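Local structure of dITP/XTP pyrophosphatase (Mycobacteroides abscessus, 6WWD) at residues T45-E50 against N81-V86; N52-A57 against A126-E131; D71-A76 against F121-A126; A99-L104 against F155-I160; R140-I145 against V162-L167. The protein probably hydrolyses non-canonical purine nucleoside triphosphates such as XTP, dITP and ITP to monophosphate and diphosphate with Mg2+, clearing them from the nucleotide pool. All blocks are in the same frame, centred on the assembly; numbering follows the deposited sequence.

Interactions 1, 2, 3 and 5 meet along one mixed beta sheet, and interaction 4 packs beside it, Tyr157 touching Leu75 and Phe121 of interaction 3. Interaction 3, whose centre lies about 3 Å from that of the chain, holds Asp72, the predicted general base and Mg2+ ligand. Interactions 1 and 2, at the start and the following turns of helix 49-64, reach it: Phe49 CD1 and Val86 CG1 each lie 3.3 Å from Asp72 OD2, and Lys56 NZ bridges to Asp72 OD1 at 3.0 Å. Interaction 5 continues from interaction 3 through the bond from Trp141 N to Phe121 O (2.8 Å); its centre is about 30 Å from that of interaction 2.

Interaction 1. Residues T45-E50 against N81-V86; sequences TGASFE and NWMPGV
A loop-to-loop contact pinned by one backbone hydrogen bond joins the lead-in of helix 49-64 to the short edge segment 84-85 beside strand 67-77. Val86 N donates a hydrogen bond to Gly46 O at 3.1 Å, nearly along the C=O axis. The same carbonyl is flanked by apolar groups: Met83, bent at chi2 and chi3, folds back to set SD 3.5 Å from Gly46 O, while Ala47 CB lies 4.0 Å from that sulfur. Val86 straddles the loop with its two methyls. Val86 CG2 sits against Thr45 O at 3.3 Å, and Val86 CG1 passes alongside the Phe49 ring, 3.9 Å from Phe49 CD1. In this Ham1-family fold the ring covers the sheet next to Asp72, the predicted catalytic base, and also touches Val122 and Ala124. Ser48 is the N-cap of the helix, its OG bonded to Asp51 N. Gly85 faces the loop so closely that a CB would collide with Gly46 O and Ala47 CA; it follows Pro84, whose preceding peptide bond is cis. The CE1-CZ side of the Phe49 ring rests on the Gly85 carbonyl, CE1 being 3.4 Å from Gly85 O. A water donates to both Ala47 O and Trp82 O, 2.7 Å from each. Beyond the pair, Thr45 OG1 bonds Arg116 of the second subunit, and Asn81 ND2 bonds the backbone of Asn81 of that subunit.

Interaction 2. Residues N52-A57 against A126-E131; sequences NALIKA and ALVTPE
Helix 49-64 lies on one face of the sheet of this Ham1-family alpha/beta fold, and here one turn of it packs on the end of strand 118-128. The axes of the two short segments come within 7.3 Å and their directions differ by 34°, so helix and strand run roughly the same way. The tight part is made of small apolar groups and has no hydrogen bond between the segments. Ala126 points its methyl at the helix, where CB lies 3.5 Å from Ala53 C and 3.7 Å from Ala53 CB, pressed on the backbone as much as on side chains. Leu54 reaches round from the flank of the helix, and its CD2 branch touches Ala126 CB at 3.8 Å as well as Val128. One strand residue pair further on, Val128 meets the next turn; Leu54 crosses it at about a right angle. Val136 and Glu134 of strand 134-145 also touch Leu54, and Val61 packs on Val128. The loose side begins past Val128, where Pro130 and Glu131 are exposed and take no part. On the helix, Ile55 is exposed and points away from the strand. Lys56 leads its amine to Asp72 and Glu44, placing a positive charge beside the predicted metal site. With CG2 anti to its carbonyl carbon, Val128 sets that methyl 3.7 Å from Ala57 CB.

Interaction 3. Residues D71-A76 against F121-A126; sequences DDSGLA and FVSACA
Gly74 O is held by one hydrogen bond and one weaker contact: Val122 N donates to it at 2.9 Å, almost straight at 174° and in the carbonyl plane, and Phe121 CA brings a C-H to it at 3.6 Å, with the edge of the Phe121 ring alongside. Gly74 N returns a bond to Val122 O. Asp72 and Ala124 form the second antiparallel hydrogen-bonded pair, with Asp72 N to Ala124 O and Ala124 N to Asp72 O both 2.8 Å. Between the pairs, the Ser73 and Ser123 hydroxyls meet tip to tip, OG to OG 3.2 Å, either being able to donate; Ser123 OG also has a weak bond with Met194 N of the third subunit. On that same face the Leu75 and Phe121 side chains cross obliquely, Leu75 CD1 3.9 Å from Phe121 CD1. The carboxylate of Asp72, the predicted base and Mg2+ ligand, leaves by the other face; its partner Lys56 would tend to favour the ionised form, the nearby Glu44 to oppose it. Ser73 is a predicted substrate contact. Helix 49-64 covers the Asp72 face, strand 134-145 bonds along the other edge of strand 118-128, and Leu192 of the third subunit packs on Cys125.

Interaction 4. Residues A99-L104 against F155-I160; sequences AANTAL and FGYDPI
A type II' turn from Phe155 to Asp158, closed by Asp158 N to Phe155 O at 3.0 Å and with Gly156 at positive phi, brings the loop against one side of helix 98-108, the nearest CA atoms being 6.0 Å apart at Thr102 and Tyr157. Thr102 is the centre of the contact and uses its two branches separately. Thr102 OG1, anti to the carbonyl carbon (chi1 -75°), lies beside the Tyr157 ring, 3.6 Å from Tyr157 CD1. Thr102 CG2, anti to the backbone N, meets Ile160, whose CG2 and CD1 both come within 3.7 Å of it. Ile160 carries CG1 in the crowded position between N and carbonyl carbon, and its CD1 lies at the edge of the Tyr157 ring, in plane. Asn101 crosses Tyr157 at about a right angle, its CB 3.3 Å from Tyr157 OH, with amide and ring planes 23° apart. These polar ends are satisfied elsewhere: Tyr157 OH bonds Ser88 O, and Asn101 OD1 bonds Ser92 OG. Tyr157 also packs on Phe121 and Trp91. Phe155 to Asp158 is the stretch predicted to bind substrate, and this arrangement is consistent with a nucleotide-binding loop of the Ham1 family backed by a helix.

Interaction 5. Residues R140-I145 against V162-L167; sequences RWKGSI and VPRGGL
Four hydrogen bonds join the end of strand 134-145 to segment 162-167. Ser144 and Val162 exchange two: Val162 N to Ser144 O is the shorter at 2.7 Å, nearly along the C=O axis, while Ser144 N donates to Val162 O, which also takes a proton from a water bound to Ser144 OG. Arg164 supplies the others. Its backbone N lands on a lone pair of Lys142 O at 2.9 Å, and its NH2 reaches a lone pair of Gly143 O at 3.0 Å. A second water can donate to Lys142 O (2.8 Å) and Arg164 O; another bonds Gly143 O and Arg164 NE, both weakly. Gly143 sits opposite Pro163, where a CB would collide with Val162 O. The antiparallel pairing extends the central sheet of the Ham1 fold, and the strand end runs into a type II turn from Pro163 to Gly166. Lys142 CB covers one face of the Arg164 guanidinium, 3.7 Å above its centre. The like charges Lys142 NZ and Arg164 NH1 lie 4.2 Å apart; NH1 forms a salt bridge with Glu134 of the third subunit, which probably eases their repulsion, and one water accepts from Lys142 NZ and weakly from Arg164 NH2. Trp141 runs beside Pro163, Trp141 CZ2 to Pro163 CG 3.5 Å.

Interaction 1. Residues T45-E50 against N81-V86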
# COMPACT_ATOMS: atom_id res chain seq x y z
N THR D 45 -3.63 9.17 12.37
CA THR D 45 -3.39 9.52 10.97
C THR D 45 -3.38 8.25 10.12
O THR D 45 -3.23 7.13 10.62
CB THR D 45 -2.06 10.26 10.75
OG1 THR D 45 -0.96 9.46 11.25
CG2 THR D 45 -2.07 11.60 11.42
N GLY D 46 -3.56 8.44 8.82
CA GLY D 46 -3.41 7.37 7.85
C GLY D 46 -4.67 6.57 7.59
O GLY D 46 -5.77 6.90 8.01
N ALA D 47 -4.46 5.44 6.90
CA ALA D 47 -5.55 4.59 6.46
C ALA D 47 -5.70 3.32 7.28
O ALA D 47 -6.70 2.61 7.12
CB ALA D 47 -5.36 4.21 4.98
N SER D 48 -4.75 3.00 8.17
CA SER D 48 -4.77 1.68 8.81
C SER D 48 -5.57 1.71 10.10
O SER D 48 -5.06 2.14 11.14
CB SER D 48 -3.36 1.17 9.07
OG SER D 48 -3.46 -0.08 9.75
N PHE D 49 -6.80 1.22 10.05
CA PHE D 49 -7.57 1.01 11.28
C PHE D 49 -6.90 -0.00 12.19
O PHE D 49 -6.94 0.13 13.42
CB PHE D 49 -8.99 0.57 10.93
CG PHE D 49 -9.70 1.52 10.03
CD1 PHE D 49 -10.29 2.68 10.55
CD2 PHE D 49 -9.74 1.30 8.66
CE1 PHE D 49 -10.92 3.59 9.70
CE2 PHE D 49 -10.38 2.19 7.82
CZ PHE D 49 -10.98 3.34 8.35
N GLU D 50 -6.29 -1.03 11.60
CA GLU D 50 -5.60 -2.04 12.40
C GLU D 50 -4.44 -1.45 13.17
O GLU D 50 -4.34 -1.64 14.39
CB GLU D 50 -5.12 -3.18 11.50
CG GLU D 50 -6.23 -4.01 10.92
CD GLU D 50 -5.71 -5.22 10.16
OE1 GLU D 50 -4.49 -5.40 10.08
OE2 GLU D 50 -6.54 -5.98 9.63
N ASN D 81 -7.20 6.46 -2.02
CA ASN D 81 -6.14 5.60 -1.48
C ASN D 81 -6.49 5.10 -0.08
O ASN D 81 -5.64 5.01 0.81
CB ASN D 81 -4.78 6.29 -1.48
CG ASN D 81 -3.64 5.31 -1.64
OD1 ASN D 81 -3.76 4.32 -2.36
ND2 ASN D 81 -2.53 5.57 -0.96
N TRP D 82 -7.77 4.76 0.09
CA TRP D 82 -8.35 4.15 1.29
C TRP D 82 -8.48 5.12 2.45
O TRP D 82 -8.82 4.70 3.56
CB TRP D 82 -7.60 2.86 1.66
CG TRP D 82 -7.99 1.83 0.62
CD1 TRP D 82 -9.16 1.13 0.58
CD2 TRP D 82 -7.27 1.47 -0.56
NE1 TRP D 82 -9.20 0.32 -0.53
CE2 TRP D 82 -8.05 0.51 -1.25
CE3 TRP D 82 -6.02 1.83 -1.08
CZ2 TRP D 82 -7.63 -0.07 -2.44
CZ3 TRP D 82 -5.61 1.26 -2.28
CH2 TRP D 82 -6.42 0.31 -2.94
N MET D 83 -8.29 6.42 2.22
CA MET D 83 -8.84 7.44 3.11
C MET D 83 -10.35 7.53 2.83
O MET D 83 -10.84 6.97 1.86
CB MET D 83 -8.13 8.77 2.90
CG MET D 83 -6.59 8.72 3.10
SD MET D 83 -6.14 8.12 4.75
CE MET D 83 -6.50 9.59 5.73
N PRO D 84 -11.13 8.22 3.68
CA PRO D 84 -10.83 9.00 4.89
C PRO D 84 -10.08 8.24 5.97
O PRO D 84 -9.41 8.89 6.75
CB PRO D 84 -12.22 9.41 5.38
CG PRO D 84 -13.06 9.46 4.16
CD PRO D 84 -12.57 8.27 3.36
N GLY D 85 -10.18 6.91 6.01
CA GLY D 85 -9.37 6.15 6.95
C GLY D 85 -9.68 6.57 8.37
O GLY D 85 -10.83 6.82 8.73
N VAL D 86 -8.64 6.70 9.20
CA VAL D 86 -8.85 7.04 10.61
C VAL D 86 -9.18 8.51 10.81
O VAL D 86 -9.48 8.92 11.94
CB VAL D 86 -7.65 6.59 11.47
CG1 VAL D 86 -7.36 5.09 11.26
CG2 VAL D 86 -6.42 7.43 11.18
O HOH W 1 -8.60 2.53 5.17

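Interaction 2. Residues N52-A57 against A126-E131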
# COMPACT_ATOMS: atom_id res chain seq x y z
N ASN D 52 -3.87 1.56 14.02
CA ASN D 52 -4.29 2.55 15.00
C ASN D 52 -5.00 1.90 16.17
O ASN D 52 -4.85 2.36 17.30
CB ASN D 52 -5.15 3.61 14.32
CG ASN D 52 -4.30 4.71 13.71
OD1 ASN D 52 -3.86 5.62 14.40
ND2 ASN D 52 -4.03 4.62 12.40
N ALA D 53 -5.75 0.82 15.94
CA ALA D 53 -6.32 0.11 17.08
C ALA D 53 -5.21 -0.45 17.96
O ALA D 53 -5.28 -0.36 19.18
CB ALA D 53 -7.26 -1.01 16.62
N LEU D 54 -4.15 -0.98 17.33
CA LEU D 54 -3.02 -1.51 18.10
C LEU D 54 -2.31 -0.41 18.88
O LEU D 54 -1.94 -0.61 20.04
CB LEU D 54 -2.03 -2.22 17.17
CG LEU D 54 -2.37 -3.69 16.92
CD1 LEU D 54 -1.50 -4.27 15.77
CD2 LEU D 54 -2.18 -4.48 18.23
N ILE D 55 -2.11 0.76 18.27
CA ILE D 55 -1.47 1.85 19.01
C ILE D 55 -2.27 2.17 20.26
O ILE D 55 -1.71 2.32 21.36
CB ILE D 55 -1.30 3.08 18.11
CG1 ILE D 55 -0.22 2.83 17.05
CG2 ILE D 55 -0.92 4.29 18.97
CD1 ILE D 55 -0.17 3.91 15.98
N LYS D 56 -3.60 2.24 20.14
CA LYS D 56 -4.42 2.58 21.31
C LYS D 56 -4.37 1.49 22.37
O LYS D 56 -4.33 1.79 23.57
CB LYS D 56 -5.86 2.84 20.88
CG LYS D 56 -6.10 4.30 20.56
CD LYS D 56 -6.94 4.51 19.32
CE LYS D 56 -8.28 3.84 19.43
NZ LYS D 56 -9.20 4.42 18.43
N ALA D 57 -4.38 0.22 21.97
CA ALA D 57 -4.37 -0.85 22.96
C ALA D 57 -3.03 -0.92 23.69
O ALA D 57 -3.00 -1.13 24.92
CB ALA D 57 -4.72 -2.19 22.32
N ALA D 126 -8.32 -4.35 18.46
CA ALA D 126 -7.02 -4.88 18.86
C ALA D 126 -7.02 -5.29 20.33
O ALA D 126 -7.73 -4.70 21.16
CB ALA D 126 -5.91 -3.86 18.62
N LEU D 127 -6.25 -6.33 20.62
CA LEU D 127 -6.00 -6.76 21.99
C LEU D 127 -4.50 -6.80 22.20
O LEU D 127 -3.77 -7.40 21.39
CB LEU D 127 -6.60 -8.13 22.28
CG LEU D 127 -6.10 -8.79 23.59
CD1 LEU D 127 -6.65 -8.11 24.83
CD2 LEU D 127 -6.39 -10.30 23.61
N VAL D 128 -4.04 -6.19 23.28
CA VAL D 128 -2.65 -6.30 23.73
C VAL D 128 -2.70 -6.76 25.17
O VAL D 128 -3.45 -6.20 25.99
CB VAL D 128 -1.88 -4.97 23.59
CG1 VAL D 128 -0.46 -5.13 24.11
CG2 VAL D 128 -1.87 -4.50 22.14
N THR D 129 -1.98 -7.79 25.47
CA THR D 129 -1.99 -8.39 26.79
C THR D 129 -0.90 -7.77 27.65
O THR D 129 0.04 -7.14 27.14
CB THR D 129 -1.78 -9.90 26.69
OG1 THR D 129 -0.45 -10.17 26.24
CG2 THR D 129 -2.81 -10.52 25.74
N PRO D 130 -0.98 -7.93 28.98
CA PRO D 130 0.10 -7.41 29.83
C PRO D 130 1.47 -7.97 29.48
O PRO D 130 2.49 -7.29 29.68
CB PRO D 130 -0.34 -7.85 31.24
CG PRO D 130 -1.82 -8.03 31.15
CD PRO D 130 -2.06 -8.55 29.76
N GLU D 131 1.54 -9.20 28.98
CA GLU D 131 2.81 -9.81 28.61
C GLU D 131 3.33 -9.33 27.26
O GLU D 131 4.44 -9.73 26.87
CB GLU D 131 2.67 -11.34 28.61
CG GLU D 131 2.24 -11.95 29.96
CD GLU D 131 0.74 -11.82 30.23
OE1 GLU D 131 -0.00 -11.41 29.32
OE2 GLU D 131 0.31 -12.13 31.37

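Interaction 3. Residues D71-A76 against F121-A126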
# COMPACT_ATOMS: atom_id res chain seq x y z
N ASP D 71 -10.68 -0.14 19.78
CA ASP D 71 -11.31 -0.27 18.47
C ASP D 71 -11.03 0.96 17.62
O ASP D 71 -10.52 1.98 18.10
CB ASP D 71 -12.80 -0.58 18.61
CG ASP D 71 -13.49 0.33 19.57
OD1 ASP D 71 -13.28 1.56 19.47
OD2 ASP D 71 -14.20 -0.20 20.45
N ASP D 72 -11.31 0.82 16.33
CA ASP D 72 -11.03 1.87 15.36
C ASP D 72 -11.83 1.58 14.10
O ASP D 72 -11.63 0.53 13.49
CB ASP D 72 -9.54 1.93 15.05
CG ASP D 72 -9.09 3.30 14.66
OD1 ASP D 72 -8.52 4.01 15.52
OD2 ASP D 72 -9.34 3.70 13.52
N SER D 73 -12.71 2.51 13.71
CA SER D 73 -13.66 2.28 12.63
C SER D 73 -13.69 3.49 11.72
O SER D 73 -13.29 4.59 12.11
CB SER D 73 -15.08 2.00 13.15
OG SER D 73 -15.03 0.93 14.07
N GLY D 74 -14.18 3.28 10.50
CA GLY D 74 -14.33 4.39 9.58
C GLY D 74 -14.60 3.90 8.17
O GLY D 74 -15.05 2.78 7.96
N LEU D 75 -14.33 4.80 7.20
CA LEU D 75 -14.64 4.56 5.80
C LEU D 75 -13.36 4.56 4.98
O LEU D 75 -12.51 5.44 5.14
CB LEU D 75 -15.61 5.63 5.29
CG LEU D 75 -16.09 5.58 3.84
CD1 LEU D 75 -16.98 4.35 3.62
CD2 LEU D 75 -16.88 6.86 3.57
N ALA D 76 -13.23 3.58 4.09
CA ALA D 76 -12.08 3.46 3.20
C ALA D 76 -12.57 3.54 1.76
O ALA D 76 -13.37 2.71 1.34
CB ALA D 76 -11.33 2.13 3.42
N PHE D 121 -16.95 0.11 4.62
CA PHE D 121 -16.93 0.41 6.05
C PHE D 121 -16.01 -0.61 6.72
O PHE D 121 -16.11 -1.81 6.46
CB PHE D 121 -18.33 0.34 6.64
CG PHE D 121 -19.12 1.63 6.53
CD1 PHE D 121 -18.56 2.85 6.87
CD2 PHE D 121 -20.46 1.60 6.14
CE1 PHE D 121 -19.32 4.03 6.79
CE2 PHE D 121 -21.22 2.77 6.04
CZ PHE D 121 -20.66 3.98 6.37
N VAL D 122 -15.10 -0.13 7.56
CA VAL D 122 -14.09 -0.97 8.19
C VAL D 122 -14.19 -0.79 9.69
O VAL D 122 -14.35 0.33 10.18
CB VAL D 122 -12.66 -0.62 7.73
CG1 VAL D 122 -11.66 -1.56 8.38
CG2 VAL D 122 -12.54 -0.66 6.23
N SER D 123 -14.06 -1.88 10.42
CA SER D 123 -14.06 -1.84 11.87
C SER D 123 -12.94 -2.75 12.36
O SER D 123 -12.90 -3.93 11.99
CB SER D 123 -15.42 -2.26 12.41
OG SER D 123 -15.44 -2.23 13.80
N ALA D 124 -12.00 -2.19 13.11
CA ALA D 124 -10.87 -2.94 13.64
C ALA D 124 -10.89 -2.96 15.16
O ALA D 124 -11.27 -1.98 15.80
CB ALA D 124 -9.53 -2.37 13.14
N CYS D 125 -10.44 -4.08 15.73
CA CYS D 125 -10.37 -4.32 17.16
C CYS D 125 -9.01 -4.91 17.47
O CYS D 125 -8.60 -5.89 16.83
CB CYS D 125 -11.45 -5.30 17.63
SG CYS D 125 -13.07 -4.57 17.91
N ALA D 126 -8.32 -4.35 18.46
CA ALA D 126 -7.02 -4.88 18.86
C ALA D 126 -7.02 -5.29 20.33
O ALA D 126 -7.73 -4.70 21.16
CB ALA D 126 -5.91 -3.86 18.62

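Interaction 4. Residues A99-L104 against F155-I160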
# COMPACT_ATOMS: atom_id res chain seq x y z
N ALA D 99 -22.55 15.91 8.36
CA ALA D 99 -23.08 16.42 7.09
C ALA D 99 -21.98 17.04 6.25
O ALA D 99 -21.93 16.83 5.03
CB ALA D 99 -24.20 17.43 7.36
N ALA D 100 -21.05 17.77 6.89
CA ALA D 100 -19.94 18.36 6.15
C ALA D 100 -18.94 17.30 5.67
O ALA D 100 -18.37 17.43 4.58
CB ALA D 100 -19.23 19.41 7.01
N ASN D 101 -18.69 16.26 6.48
CA ASN D 101 -17.81 15.18 6.03
C ASN D 101 -18.37 14.52 4.77
O ASN D 101 -17.65 14.30 3.79
CB ASN D 101 -17.63 14.13 7.14
CG ASN D 101 -16.95 14.69 8.37
OD1 ASN D 101 -16.32 15.74 8.33
ND2 ASN D 101 -17.06 13.96 9.49
N THR D 102 -19.66 14.23 4.79
CA THR D 102 -20.33 13.56 3.67
C THR D 102 -20.35 14.45 2.43
O THR D 102 -20.09 13.98 1.31
CB THR D 102 -21.74 13.16 4.09
OG1 THR D 102 -21.66 12.02 4.97
CG2 THR D 102 -22.64 12.84 2.90
N ALA D 103 -20.66 15.74 2.59
CA ALA D 103 -20.66 16.65 1.45
C ALA D 103 -19.26 16.78 0.84
O ALA D 103 -19.10 16.83 -0.38
CB ALA D 103 -21.20 18.02 1.86
N LEU D 104 -18.22 16.84 1.68
CA LEU D 104 -16.86 16.91 1.15
C LEU D 104 -16.54 15.65 0.34
O LEU D 104 -15.98 15.73 -0.76
CB LEU D 104 -15.85 17.10 2.28
CG LEU D 104 -14.36 17.00 1.88
CD1 LEU D 104 -13.96 18.06 0.81
CD2 LEU D 104 -13.45 17.07 3.12
N PHE D 155 -26.58 7.28 10.33
CA PHE D 155 -25.69 8.35 10.74
C PHE D 155 -24.46 8.33 9.85
O PHE D 155 -24.24 7.41 9.06
CB PHE D 155 -25.28 8.18 12.21
N GLY D 156 -23.65 9.37 10.02
CA GLY D 156 -22.34 9.39 9.39
C GLY D 156 -22.44 9.28 7.88
O GLY D 156 -23.18 10.02 7.23
N TYR D 157 -21.66 8.36 7.31
CA TYR D 157 -21.63 8.18 5.86
C TYR D 157 -22.71 7.23 5.35
O TYR D 157 -22.76 6.98 4.14
CB TYR D 157 -20.26 7.66 5.41
CG TYR D 157 -19.15 8.64 5.72
CD1 TYR D 157 -18.91 9.74 4.90
CD2 TYR D 157 -18.31 8.45 6.82
CE1 TYR D 157 -17.88 10.64 5.17
CE2 TYR D 157 -17.27 9.34 7.10
CZ TYR D 157 -17.07 10.43 6.27
OH TYR D 157 -16.05 11.32 6.55
N ASP D 158 -23.58 6.72 6.22
CA ASP D 158 -24.63 5.81 5.77
C ASP D 158 -25.44 6.33 4.58
O ASP D 158 -25.74 5.52 3.69
CB ASP D 158 -25.58 5.50 6.94
CG ASP D 158 -24.94 4.59 7.98
OD1 ASP D 158 -23.82 4.11 7.73
OD2 ASP D 158 -25.54 4.39 9.05
N PRO D 159 -25.84 7.61 4.51
CA PRO D 159 -26.63 8.06 3.35
C PRO D 159 -25.89 8.02 2.02
O PRO D 159 -26.55 8.11 0.99
CB PRO D 159 -27.01 9.51 3.73
CG PRO D 159 -26.91 9.56 5.19
CD PRO D 159 -25.79 8.64 5.56
N ILE D 160 -24.56 7.87 1.99
CA ILE D 160 -23.84 7.83 0.72
C ILE D 160 -23.07 6.53 0.54
O ILE D 160 -22.29 6.42 -0.40
CB ILE D 160 -22.89 9.03 0.55
CG1 ILE D 160 -21.85 9.05 1.69
CG2 ILE D 160 -23.66 10.34 0.39
CD1 ILE D 160 -20.74 10.03 1.43

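Interaction 5. Residues R140-I145 against V162-L167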
# COMPACT_ATOMS: atom_id res chain seq x y z
N ARG D 140 -14.48 -5.75 7.03
CA ARG D 140 -14.75 -4.81 5.93
C ARG D 140 -16.07 -5.17 5.27
O ARG D 140 -16.24 -6.31 4.83
CB ARG D 140 -13.65 -4.85 4.86
CG ARG D 140 -12.34 -4.38 5.37
CD ARG D 140 -11.30 -4.12 4.27
NE ARG D 140 -10.12 -3.62 4.96
CZ ARG D 140 -9.58 -2.43 4.78
NH1 ARG D 140 -10.08 -1.58 3.87
NH2 ARG D 140 -8.52 -2.10 5.51
N TRP D 141 -16.97 -4.21 5.19
CA TRP D 141 -18.25 -4.35 4.50
C TRP D 141 -18.12 -3.66 3.15
O TRP D 141 -18.07 -2.43 3.08
CB TRP D 141 -19.36 -3.72 5.34
CG TRP D 141 -20.80 -3.92 4.87
CD1 TRP D 141 -21.28 -4.88 4.04
CD2 TRP D 141 -21.94 -3.13 5.27
NE1 TRP D 141 -22.64 -4.73 3.87
CE2 TRP D 141 -23.07 -3.66 4.62
CE3 TRP D 141 -22.10 -2.01 6.09
CZ2 TRP D 141 -24.35 -3.12 4.78
CZ3 TRP D 141 -23.38 -1.47 6.25
CH2 TRP D 141 -24.48 -2.03 5.60
N LYS D 142 -18.06 -4.44 2.07
CA LYS D 142 -17.71 -3.87 0.77
C LYS D 142 -18.91 -3.15 0.15
O LYS D 142 -20.06 -3.61 0.26
CB LYS D 142 -17.20 -4.95 -0.18
CG LYS D 142 -15.97 -5.71 0.36
CD LYS D 142 -14.81 -4.72 0.58
CE LYS D 142 -13.46 -5.30 0.19
NZ LYS D 142 -13.01 -4.74 -1.11
N GLY D 143 -18.63 -2.04 -0.51
CA GLY D 143 -19.65 -1.30 -1.23
C GLY D 143 -19.06 -0.25 -2.14
O GLY D 143 -18.01 -0.46 -2.76
N SER D 144 -19.76 0.88 -2.27
CA SER D 144 -19.30 1.98 -3.09
C SER D 144 -19.97 3.26 -2.60
O SER D 144 -20.90 3.22 -1.78
CB SER D 144 -19.58 1.73 -4.58
OG SER D 144 -20.96 1.54 -4.80
N ILE D 145 -19.50 4.39 -3.11
CA ILE D 145 -20.04 5.68 -2.69
C ILE D 145 -21.13 6.11 -3.67
O ILE D 145 -20.92 6.13 -4.88
CB ILE D 145 -18.93 6.74 -2.60
CG1 ILE D 145 -17.80 6.26 -1.66
CG2 ILE D 145 -19.51 8.09 -2.17
CD1 ILE D 145 -18.28 5.83 -0.28
N VAL D 162 -23.21 2.74 -0.48
CA VAL D 162 -24.03 1.74 -1.16
C VAL D 162 -23.39 0.38 -0.93
O VAL D 162 -22.32 0.10 -1.50
CB VAL D 162 -24.17 2.03 -2.66
CG1 VAL D 162 -25.02 0.96 -3.32
CG2 VAL D 162 -24.77 3.43 -2.91
N PRO D 163 -23.96 -0.48 -0.09
CA PRO D 163 -23.43 -1.84 0.08
C PRO D 163 -23.47 -2.63 -1.22
O PRO D 163 -24.46 -2.62 -1.95
CB PRO D 163 -24.39 -2.46 1.11
CG PRO D 163 -24.95 -1.31 1.82
CD PRO D 163 -25.12 -0.24 0.78
N ARG D 164 -22.39 -3.36 -1.48
CA ARG D 164 -22.38 -4.24 -2.63
C ARG D 164 -23.54 -5.24 -2.53
O ARG D 164 -23.89 -5.69 -1.43
CB ARG D 164 -21.03 -4.96 -2.73
CG ARG D 164 -20.49 -5.03 -4.15
CD ARG D 164 -19.00 -5.25 -4.19
NE ARG D 164 -18.25 -4.01 -3.97
CZ ARG D 164 -16.94 -3.97 -3.77
NH1 ARG D 164 -16.24 -5.11 -3.77
NH2 ARG D 164 -16.32 -2.80 -3.53
N GLY D 165 -24.17 -5.52 -3.67
CA GLY D 165 -25.34 -6.38 -3.71
C GLY D 165 -26.66 -5.67 -3.88
O GLY D 165 -27.71 -6.33 -3.93
N GLY D 166 -26.65 -4.34 -3.97
CA GLY D 166 -27.87 -3.58 -4.20
C GLY D 166 -27.50 -2.18 -4.64
O GLY D 166 -26.32 -1.83 -4.77
N LEU D 167 -28.53 -1.37 -4.87
CA LEU D 167 -28.38 0.03 -5.23
C LEU D 167 -28.71 0.96 -4.07
O LEU D 167 -28.36 2.15 -4.13
CB LEU D 167 -29.30 0.39 -6.42
CG LEU D 167 -29.09 -0.41 -7.72
CD1 LEU D 167 -30.10 -0.01 -8.82
CD2 LEU D 167 -27.65 -0.28 -8.22
O HOH W 2 -21.67 -5.84 0.54
O HOH W 3 -13.86 -1.71 -1.67
O HOH W 4 -19.11 -1.91 -5.56
O HOH W 5 -22.01 -0.80 -4.04